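Local coordinates for protein cytochrome P450 (CYP102L1) (Mycobacterium phage Adler, PDB 6N6Q) that binds a haem group and, as a phage-encoded member of the cytochrome P450 family, probably catalyses oxidation of organic substrates with molecular oxygen, at residues G347-A352 and W370-L375. Numbering follows the deposited sequence.
Sequences GYFRQA and WVFVNL. With CAC (cacodylate ion), chain F.
Tyr348 and Arg350 pair with Val373 and Val371 in antiparallel register, joining strands 347-352 and 370-374 at the heart of the mixed beta-sheet of the cytochrome P450 fold, with strands 58-62 and 77-79 beyond them. Two backbone hydrogen bonds link Arg350 and Val371. Val373 N reaches Tyr348 O at 2.9 Å, but the return bond from Tyr348 N to Val373 O is weak at 3.4 Å.

On the face carrying the aromatic cluster, the Phe349 ring lies between Trp370 and Phe372. Phe372 CD1 sits over one Phe349 face, displaced toward the rim, 3.4 Å from Phe349 CZ; the two planes meet at 50°. CE3 and CZ3 of the Trp370 benzo ring lie obliquely against Phe349 CD1 and CE1. Phe372 CG is anti to the backbone N (chi1 177°); at the far end of the ring, Phe372 CZ is 3.7 Å from Gly347 CA.

On the other face Tyr348, part of the haem pocket, touches the haem, while its hydroxyl is hydrogen-bonded to Asn72. Leu375 crosses this tyrosine side chain, and Leu375 CD2 lies 3.8 Å from Tyr348 CE1. Val373 CB makes a CH-pi contact over the Tyr348 ring, 3.9 Å from its centroid.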
loop_
_atom_site.group_PDB
_atom_site.type_symbol
_atom_site.label_atom_id
_atom_site.label_comp_id
_atom_site.label_asym_id
_atom_site.label_seq_id
_atom_site.Cartn_x
_atom_site.Cartn_y
_atom_site.Cartn_z
ATOM N N GLY A 347 9.111 4.768 -0.312
ATOM C CA GLY A 347 9.469 6.151 -0.555
ATOM C C GLY A 347 8.578 6.759 -1.612
ATOM O O GLY A 347 7.724 6.092 -2.203
ATOM N N TYR A 348 8.796 8.050 -1.841
ATOM C CA TYR A 348 8.040 8.805 -2.827
ATOM C C TYR A 348 8.958 9.826 -3.483
ATOM O O TYR A 348 10.011 10.184 -2.948
ATOM C CB TYR A 348 6.823 9.497 -2.195
ATOM C CG TYR A 348 7.146 10.286 -0.947
ATOM C CD1 TYR A 348 7.143 9.677 0.302
ATOM C CD2 TYR A 348 7.448 11.638 -1.016
ATOM C CE1 TYR A 348 7.435 10.392 1.444
ATOM C CE2 TYR A 348 7.741 12.363 0.124
ATOM C CZ TYR A 348 7.733 11.735 1.350
ATOM O OH TYR A 348 8.027 12.451 2.488
ATOM N N PHE A 349 8.544 10.291 -4.657
ATOM C CA PHE A 349 9.320 11.235 -5.447
ATOM C C PHE A 349 8.691 12.617 -5.359
ATOM O O PHE A 349 7.474 12.762 -5.519
ATOM C CB PHE A 349 9.409 10.784 -6.905
ATOM C CG PHE A 349 10.318 9.609 -7.119
ATOM C CD1 PHE A 349 11.683 9.795 -7.290
ATOM C CD2 PHE A 349 9.813 8.320 -7.151
ATOM C CE1 PHE A 349 12.525 8.716 -7.490
ATOM C CE2 PHE A 349 10.650 7.237 -7.348
ATOM C CZ PHE A 349 12.007 7.435 -7.519
ATOM N N ARG A 350 9.520 13.626 -5.108
ATOM C CA ARG A 350 9.071 15.005 -5.044
ATOM C C ARG A 350 9.796 15.829 -6.097
ATOM O O ARG A 350 10.868 15.455 -6.575
ATOM C CB ARG A 350 9.302 15.605 -3.653
ATOM C CG ARG A 350 8.623 14.839 -2.530
ATOM C CD ARG A 350 7.940 15.788 -1.567
ATOM N NE ARG A 350 6.555 16.048 -1.943
ATOM C CZ ARG A 350 5.875 17.130 -1.580
ATOM N NH1 ARG A 350 6.459 18.068 -0.846
ATOM N NH2 ARG A 350 4.614 17.281 -1.962
ATOM N N GLN A 351 9.191 16.957 -6.462
ATOM C CA GLN A 351 9.765 17.855 -7.453
ATOM C C GLN A 351 9.593 19.291 -6.981
ATOM O O GLN A 351 8.677 19.604 -6.216
ATOM C CB GLN A 351 9.120 17.668 -8.836
ATOM C CG GLN A 351 7.663 18.080 -8.905
ATOM C CD GLN A 351 7.020 17.731 -10.229
ATOM O OE1 GLN A 351 7.503 16.865 -10.959
ATOM N NE2 GLN A 351 5.923 18.405 -10.549
ATOM N N ALA A 352 10.494 20.159 -7.435
ATOM C CA ALA A 352 10.529 21.543 -6.982
ATOM C C ALA A 352 9.568 22.392 -7.805
ATOM O O ALA A 352 9.635 22.401 -9.039
ATOM C CB ALA A 352 11.948 22.102 -7.077
ATOM N N TRP A 370 13.739 16.708 -9.519
ATOM C CA TRP A 370 13.073 15.728 -8.677
ATOM C C TRP A 370 14.074 14.962 -7.823
ATOM O O TRP A 370 15.211 14.715 -8.234
ATOM C CB TRP A 370 12.231 14.748 -9.514
ATOM C CG TRP A 370 12.932 14.175 -10.705
ATOM C CD1 TRP A 370 13.147 14.790 -11.904
ATOM C CD2 TRP A 370 13.490 12.860 -10.823
ATOM N NE1 TRP A 370 13.816 13.944 -12.757
ATOM C CE2 TRP A 370 14.037 12.753 -12.117
ATOM C CE3 TRP A 370 13.585 11.767 -9.958
ATOM C CZ2 TRP A 370 14.667 11.595 -12.567
ATOM C CZ3 TRP A 370 14.212 10.620 -10.406
ATOM C CH2 TRP A 370 14.745 10.543 -11.699
ATOM N N VAL A 371 13.630 14.599 -6.618
ATOM C CA VAL A 371 14.411 13.820 -5.669
ATOM C C VAL A 371 13.547 12.675 -5.154
ATOM O O VAL A 371 12.338 12.622 -5.387
ATOM C CB VAL A 371 14.927 14.672 -4.490
ATOM C CG1 VAL A 371 15.801 15.817 -4.989
ATOM C CG2 VAL A 371 13.757 15.199 -3.670
ATOM N N PHE A 372 14.189 11.755 -4.438
ATOM C CA PHE A 372 13.526 10.602 -3.846
ATOM C C PHE A 372 13.674 10.677 -2.334
ATOM O O PHE A 372 14.795 10.765 -1.822
ATOM C CB PHE A 372 14.113 9.293 -4.381
ATOM C CG PHE A 372 13.530 8.056 -3.753
ATOM C CD1 PHE A 372 12.258 7.621 -4.092
ATOM C CD2 PHE A 372 14.264 7.316 -2.840
ATOM C CE1 PHE A 372 11.723 6.478 -3.520
ATOM C CE2 PHE A 372 13.734 6.172 -2.266
ATOM C CZ PHE A 372 12.463 5.753 -2.608
ATOM N N VAL A 373 12.548 10.651 -1.628
ATOM C CA VAL A 373 12.541 10.582 -0.173
ATOM C C VAL A 373 12.574 9.109 0.214
ATOM O O VAL A 373 11.625 8.367 -0.054
ATOM C CB VAL A 373 11.318 11.290 0.420
ATOM C CG1 VAL A 373 11.240 11.047 1.919
ATOM C CG2 VAL A 373 11.370 12.781 0.118
ATOM N N ASN A 374 13.671 8.678 0.832
ATOM C CA ASN A 374 13.843 7.286 1.244
ATOM C C ASN A 374 13.217 7.121 2.624
ATOM O O ASN A 374 13.851 7.404 3.645
ATOM C CB ASN A 374 15.320 6.905 1.246
ATOM C CG ASN A 374 15.544 5.413 1.421
ATOM O OD1 ASN A 374 14.708 4.705 1.979
ATOM N ND2 ASN A 374 16.684 4.929 0.944
ATOM N N LEU A 375 11.963 6.658 2.656
ATOM C CA LEU A 375 11.273 6.476 3.930
ATOM C C LEU A 375 11.890 5.345 4.742
ATOM O O LEU A 375 11.995 5.445 5.970
ATOM C CB LEU A 375 9.788 6.204 3.697
ATOM C CG LEU A 375 8.923 7.375 3.234
ATOM C CD1 LEU A 375 7.558 6.872 2.808
ATOM C CD2 LEU A 375 8.796 8.406 4.344
HETATM AS AS CAC F . 3.557 17.366 -13.648
HETATM O O1 CAC F . 1.928 17.882 -13.911
HETATM O O2 CAC F . 3.986 16.255 -12.398
HETATM C C1 CAC F . 4.218 16.684 -15.316
HETATM C C2 CAC F . 4.625 18.946 -13.459
#